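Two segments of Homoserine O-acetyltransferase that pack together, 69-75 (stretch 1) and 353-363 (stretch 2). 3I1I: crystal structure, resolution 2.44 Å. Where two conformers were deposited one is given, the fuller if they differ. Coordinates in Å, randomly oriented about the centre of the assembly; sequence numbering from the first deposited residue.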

ATOM      1  N   GLY A  69      25.989  16.318   1.310  1.00 30.56           N
ATOM      2  CA  GLY A  69      25.594  15.093   0.649  1.00 29.27           C
ATOM      3  C   GLY A  69      25.296  13.963   1.600  1.00 27.56           C
ATOM      4  O   GLY A  69      25.698  13.970   2.745  1.00 27.19           O
ATOM      5  N   TRP A  70      24.622  12.962   1.082  1.00 26.07           N
ATOM      6  CA  TRP A  70      23.919  11.992   1.927  1.00 24.40           C
ATOM      7  C   TRP A  70      24.805  11.040   2.776  1.00 24.90           C
ATOM      8  O   TRP A  70      24.316  10.406   3.716  1.00 26.03           O
ATOM      9  CB  TRP A  70      22.898  11.250   1.079  1.00 22.79           C
ATOM     10  CG  TRP A  70      23.447  10.612  -0.116  1.00 21.09           C
ATOM     11  CD1 TRP A  70      23.413  11.095  -1.378  1.00 18.76           C
ATOM     12  CD2 TRP A  70      24.146   9.362  -0.172  1.00 18.08           C
ATOM     13  NE1 TRP A  70      24.041  10.223  -2.232  1.00 20.25           N
ATOM     14  CE2 TRP A  70      24.497   9.142  -1.516  1.00 19.55           C
ATOM     15  CE3 TRP A  70      24.481   8.397   0.781  1.00 19.04           C
ATOM     16  CZ2 TRP A  70      25.187   7.983  -1.954  1.00 18.91           C
ATOM     17  CZ3 TRP A  70      25.165   7.218   0.348  1.00 20.86           C
ATOM     18  CH2 TRP A  70      25.520   7.044  -1.009  1.00 19.40           C
ATOM     19  N   TRP A  71      26.089  10.936   2.459  1.00 25.21           N
ATOM     20  CA  TRP A  71      27.046  10.147   3.255  1.00 25.04           C
ATOM     21  C   TRP A  71      28.228  11.013   3.686  1.00 25.27           C
ATOM     22  O   TRP A  71      29.361  10.514   3.868  1.00 26.27           O
ATOM     23  CB  TRP A  71      27.523   8.899   2.481  1.00 25.01           C
ATOM     24  CG  TRP A  71      27.091   7.562   3.033  1.00 24.66           C
ATOM     25  CD1 TRP A  71      26.191   7.335   4.028  1.00 26.82           C
ATOM     26  CD2 TRP A  71      27.512   6.263   2.582  1.00 24.80           C
ATOM     27  NE1 TRP A  71      26.041   5.980   4.249  1.00 25.90           N
ATOM     28  CE2 TRP A  71      26.829   5.302   3.365  1.00 24.75           C
ATOM     29  CE3 TRP A  71      28.390   5.819   1.582  1.00 25.59           C
ATOM     30  CZ2 TRP A  71      27.015   3.934   3.209  1.00 25.88           C
ATOM     31  CZ3 TRP A  71      28.582   4.448   1.418  1.00 27.15           C
ATOM     32  CH2 TRP A  71      27.896   3.518   2.231  1.00 27.91           C
ATOM     33  N   ASP A  72      27.955  12.298   3.906  1.00 25.16           N
ATOM     34  CA  ASP A  72      29.013  13.270   4.192  1.00 25.23           C
ATOM     35  C   ASP A  72      29.825  12.895   5.411  1.00 25.21           C
ATOM     36  O   ASP A  72      31.043  13.091   5.435  1.00 25.58           O
ATOM     37  CB  ASP A  72      28.468  14.683   4.366  1.00 25.43           C
ATOM     38  CG  ASP A  72      29.576  15.723   4.428  1.00 27.35           C
ATOM     39  OD1 ASP A  72      30.172  16.067   3.359  1.00 26.98           O
ATOM     40  OD2 ASP A  72      29.881  16.176   5.556  1.00 30.64           O
ATOM     41  N   GLY A  73      29.168  12.340   6.423  1.00 25.27           N
ATOM     42  CA  GLY A  73      29.863  11.923   7.623  1.00 25.14           C
ATOM     43  C   GLY A  73      30.929  10.857   7.427  1.00 25.87           C
ATOM     44  O   GLY A  73      31.821  10.734   8.258  1.00 26.12           O
ATOM     45  N   LEU A  74      30.810  10.047   6.368  1.00 26.78           N
ATOM     46  CA  LEU A  74      31.791   8.981   6.059  1.00 26.80           C
ATOM     47  C   LEU A  74      32.894   9.443   5.132  1.00 26.39           C
ATOM     48  O   LEU A  74      33.966   8.849   5.116  1.00 26.79           O
ATOM     49  CB  LEU A  74      31.119   7.791   5.356  1.00 27.03           C
ATOM     50  CG  LEU A  74      30.655   6.618   6.208  1.00 28.49           C
ATOM     51  CD1 LEU A  74      29.912   5.620   5.311  1.00 25.78           C
ATOM     52  CD2 LEU A  74      31.805   5.967   7.038  1.00 25.83           C
ATOM     53  N   ILE A  75      32.586  10.425   4.286  1.00 26.15           N
ATOM     54  CA  ILE A  75      33.467  10.794   3.203  1.00 25.98           C
ATOM     55  C   ILE A  75      34.019  12.182   3.425  1.00 26.70           C
ATOM     56  O   ILE A  75      33.246  13.141   3.485  1.00 27.22           O
ATOM     57  CB  ILE A  75      32.730  10.844   1.858  1.00 25.88           C
ATOM     58  CG1 ILE A  75      32.029   9.505   1.570  1.00 26.01           C
ATOM     59  CG2 ILE A  75      33.703  11.215   0.740  1.00 22.82           C
ATOM     60  CD1 ILE A  75      30.939   9.580   0.470  1.00 22.85           C
ATOM     61  N   ALA A 353      19.527   3.318   9.545  1.00 22.26           N
ATOM     62  CA  ALA A 353      20.809   3.302  10.247  1.00 22.12           C
ATOM     63  C   ALA A 353      21.983   3.347   9.244  1.00 22.54           C
ATOM     64  O   ALA A 353      23.079   3.857   9.534  1.00 20.42           O
ATOM     65  CB  ALA A 353      20.929   2.056  11.178  1.00 20.30           C
ATOM     66  N   GLY A 354      21.751   2.783   8.065  1.00 23.55           N
ATOM     67  CA  GLY A 354      22.808   2.698   7.083  1.00 24.80           C
ATOM     68  C   GLY A 354      23.183   4.052   6.532  1.00 25.89           C
ATOM     69  O   GLY A 354      24.259   4.199   5.984  1.00 25.85           O
ATOM     70  N   VAL A 355      22.298   5.037   6.665  1.00 27.20           N
ATOM     71  CA  VAL A 355      22.592   6.392   6.222  1.00 28.98           C
ATOM     72  C   VAL A 355      22.742   7.347   7.408  1.00 29.76           C
ATOM     73  O   VAL A 355      23.543   8.231   7.360  1.00 31.24           O
ATOM     74  CB  VAL A 355      21.482   6.874   5.244  1.00 29.68           C
ATOM     75  CG1 VAL A 355      21.751   8.259   4.773  1.00 29.97           C
ATOM     76  CG2 VAL A 355      21.393   5.907   4.047  1.00 30.98           C
ATOM     77  N   PHE A 356      21.984   7.146   8.480  1.00 30.70           N
ATOM     78  CA  PHE A 356      21.978   8.052   9.609  1.00 31.06           C
ATOM     79  C   PHE A 356      22.869   7.644  10.774  1.00 31.84           C
ATOM     80  O   PHE A 356      23.053   8.448  11.670  1.00 34.11           O
ATOM     81  CB  PHE A 356      20.566   8.162  10.194  1.00 31.07           C
ATOM     82  CG  PHE A 356      19.539   8.725   9.267  1.00 30.29           C
ATOM     83  CD1 PHE A 356      19.876   9.518   8.187  1.00 30.93           C
ATOM     84  CD2 PHE A 356      18.202   8.525   9.546  1.00 30.53           C
ATOM     85  CE1 PHE A 356      18.889  10.053   7.373  1.00 30.06           C
ATOM     86  CE2 PHE A 356      17.220   9.053   8.752  1.00 29.96           C
ATOM     87  CZ  PHE A 356      17.560   9.822   7.655  1.00 29.55           C
ATOM     88  N   ASP A 357      23.369   6.414  10.841  1.00 30.93           N
ATOM     89  CA  ASP A 357      24.208   6.007  11.992  1.00 29.92           C
ATOM     90  C   ASP A 357      25.590   5.497  11.580  1.00 28.40           C
ATOM     91  O   ASP A 357      26.069   4.453  12.008  1.00 27.87           O
ATOM     92  CB  ASP A 357      23.457   4.993  12.833  1.00 30.40           C
ATOM     93  CG  ASP A 357      22.211   5.583  13.426  1.00 33.27           C
ATOM     94  OD1 ASP A 357      22.374   6.363  14.389  1.00 38.47           O
ATOM     95  OD2 ASP A 357      21.092   5.296  12.932  1.00 33.37           O
ATOM     96  N   ILE A 358      26.195   6.289  10.723  1.00 27.17           N
ATOM     97  CA  ILE A 358      27.570   6.181  10.292  1.00 26.93           C
ATOM     98  C   ILE A 358      28.500   5.850  11.431  1.00 25.80           C
ATOM     99  O   ILE A 358      29.373   5.026  11.278  1.00 26.03           O
ATOM    100  CB  ILE A 358      27.965   7.551   9.598  1.00 27.83           C
ATOM    101  CG1 ILE A 358      27.732   7.400   8.119  1.00 28.50           C
ATOM    102  CG2 ILE A 358      29.398   8.047   9.919  1.00 26.81           C
ATOM    103  CD1 ILE A 358      26.367   6.924   7.778  1.00 30.47           C
ATOM    104  N   HIS A 359      28.297   6.441  12.594  1.00 25.10           N
ATOM    105  CA  HIS A 359      29.161   6.174  13.747  0.60 25.05           C
ATOM    106  C   HIS A 359      29.207   4.710  14.107  1.00 24.30           C
ATOM    107  O   HIS A 359      30.181   4.236  14.648  1.00 24.24           O
ATOM    108  CB  HIS A 359      28.790   7.030  14.984  0.60 25.22           C
ATOM    109  CG  HIS A 359      27.445   6.738  15.581  0.60 26.23           C
ATOM    110  ND1 HIS A 359      26.256   7.110  14.974  0.60 26.09           N
ATOM    111  CD2 HIS A 359      27.102   6.156  16.760  0.60 25.33           C
ATOM    112  CE1 HIS A 359      25.242   6.749  15.745  0.60 25.59           C
ATOM    113  NE2 HIS A 359      25.727   6.179  16.838  0.60 24.40           N
ATOM    114  N   LEU A 360      28.159   3.971  13.776  1.00 23.87           N
ATOM    115  CA  LEU A 360      28.094   2.533  14.171  1.00 23.21           C
ATOM    116  C   LEU A 360      29.054   1.629  13.375  1.00 22.47           C
ATOM    117  O   LEU A 360      29.418   0.544  13.849  1.00 20.79           O
ATOM    118  CB  LEU A 360      26.652   1.994  14.089  1.00 22.45           C
ATOM    119  CG  LEU A 360      25.640   2.649  15.054  1.00 23.87           C
ATOM    120  CD1 LEU A 360      24.206   2.177  14.785  1.00 20.35           C
ATOM    121  CD2 LEU A 360      26.038   2.406  16.540  1.00 19.43           C
ATOM    122  N   PHE A 361      29.470   2.087  12.194  1.00 22.29           N
ATOM    123  CA  PHE A 361      30.319   1.269  11.307  1.00 22.99           C
ATOM    124  C   PHE A 361      31.518   1.969  10.638  1.00 23.97           C
ATOM    125  O   PHE A 361      32.260   1.307   9.908  1.00 23.59           O
ATOM    126  CB  PHE A 361      29.475   0.551  10.220  1.00 22.58           C
ATOM    127  CG  PHE A 361      28.688   1.474   9.304  1.00 21.62           C
ATOM    128  CD1 PHE A 361      29.197   1.845   8.065  1.00 20.40           C
ATOM    129  CD2 PHE A 361      27.408   1.940   9.669  1.00 22.21           C
ATOM    130  CE1 PHE A 361      28.480   2.677   7.208  1.00 20.30           C
ATOM    131  CE2 PHE A 361      26.680   2.785   8.813  1.00 20.61           C
ATOM    132  CZ  PHE A 361      27.208   3.138   7.582  1.00 21.69           C
ATOM    133  N   GLU A 362      31.714   3.276  10.871  1.00 24.51           N
ATOM    134  CA  GLU A 362      32.803   3.997  10.191  1.00 25.22           C
ATOM    135  C   GLU A 362      34.167   3.387  10.528  1.00 24.65           C
ATOM    136  O   GLU A 362      35.050   3.310   9.688  1.00 23.69           O
ATOM    137  CB  GLU A 362      32.790   5.476  10.547  1.00 25.68           C
ATOM    138  CG  GLU A 362      33.178   5.764  11.991  1.00 30.25           C
ATOM    139  CD  GLU A 362      32.906   7.202  12.425  1.00 35.38           C
ATOM    140  OE1 GLU A 362      32.928   8.122  11.575  1.00 40.31           O
ATOM    141  OE2 GLU A 362      32.693   7.417  13.636  1.00 39.92           O
ATOM    142  N   LYS A 363      34.337   2.933  11.752  1.00 24.76           N
ATOM    143  CA  LYS A 363      35.630   2.379  12.125  1.00 25.68           C
ATOM    144  C   LYS A 363      35.912   1.058  11.375  1.00 24.66           C
ATOM    145  O   LYS A 363      37.044   0.788  10.979  1.00 24.69           O
ATOM    146  CB  LYS A 363      35.697   2.176  13.623  1.00 25.96           C
ATOM    147  CG  LYS A 363      37.041   1.684  14.092  1.00 30.99           C
ATOM    148  CD  LYS A 363      37.077   1.505  15.641  1.00 36.87           C
ATOM    149  CE  LYS A 363      38.425   0.877  16.120  1.00 40.11           C
ATOM    150  NZ  LYS A 363      38.250  -0.039  17.320  1.00 43.49           N
TER
HETATM  151  O   HOH W   1      33.778   8.987   9.016  1.00 28.12           O
HETATM  152  O   HOH W   2      32.225  11.411  11.229  1.00 46.46           O

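This contact is a small apolar patch pinned by one direct hydrogen bond and bordered by a water bridge, and it illustrates how segments far apart in sequence can join without any backbone-to-backbone hydrogen bond between them. The direct bond uses the indole of Trp71: NE1 donates to Gly354 O at 3.1 Å, with an N-H...O angle of 162°. The carbonyl oxygen lies near the plane of the ring, at its edge, where the N-H points, so the polar group of a largely hydrophobic side chain is satisfied in a buried setting.

Beside this bond, Ile358 points its CA-to-CB bond toward stretch 1 and touches three residues. Its CD1 lies 3.8 Å from Trp71 CD1, its CG1 packs 3.6 Å from Leu74 CG, and its CG2 lies 4.0 Å from Gly73 O. Leu74 leaves its backbone sideways, but its end comes nearer, bringing CD1 to 3.8 Å from Phe361 CE1 and CD2 to 3.7 Å from Glu362 CB. The aliphatic base of the glutamate thus extends the apolar surface.

Its carboxylate serves a different purpose. Gly73 O and Glu362 OE1 are both acceptors, 4.4 Å apart, and cannot bond each other directly. Water 1 resolves this by donating to both, at 2.7 Å from its O to Gly73 O and 2.8 Å to Glu362 OE1.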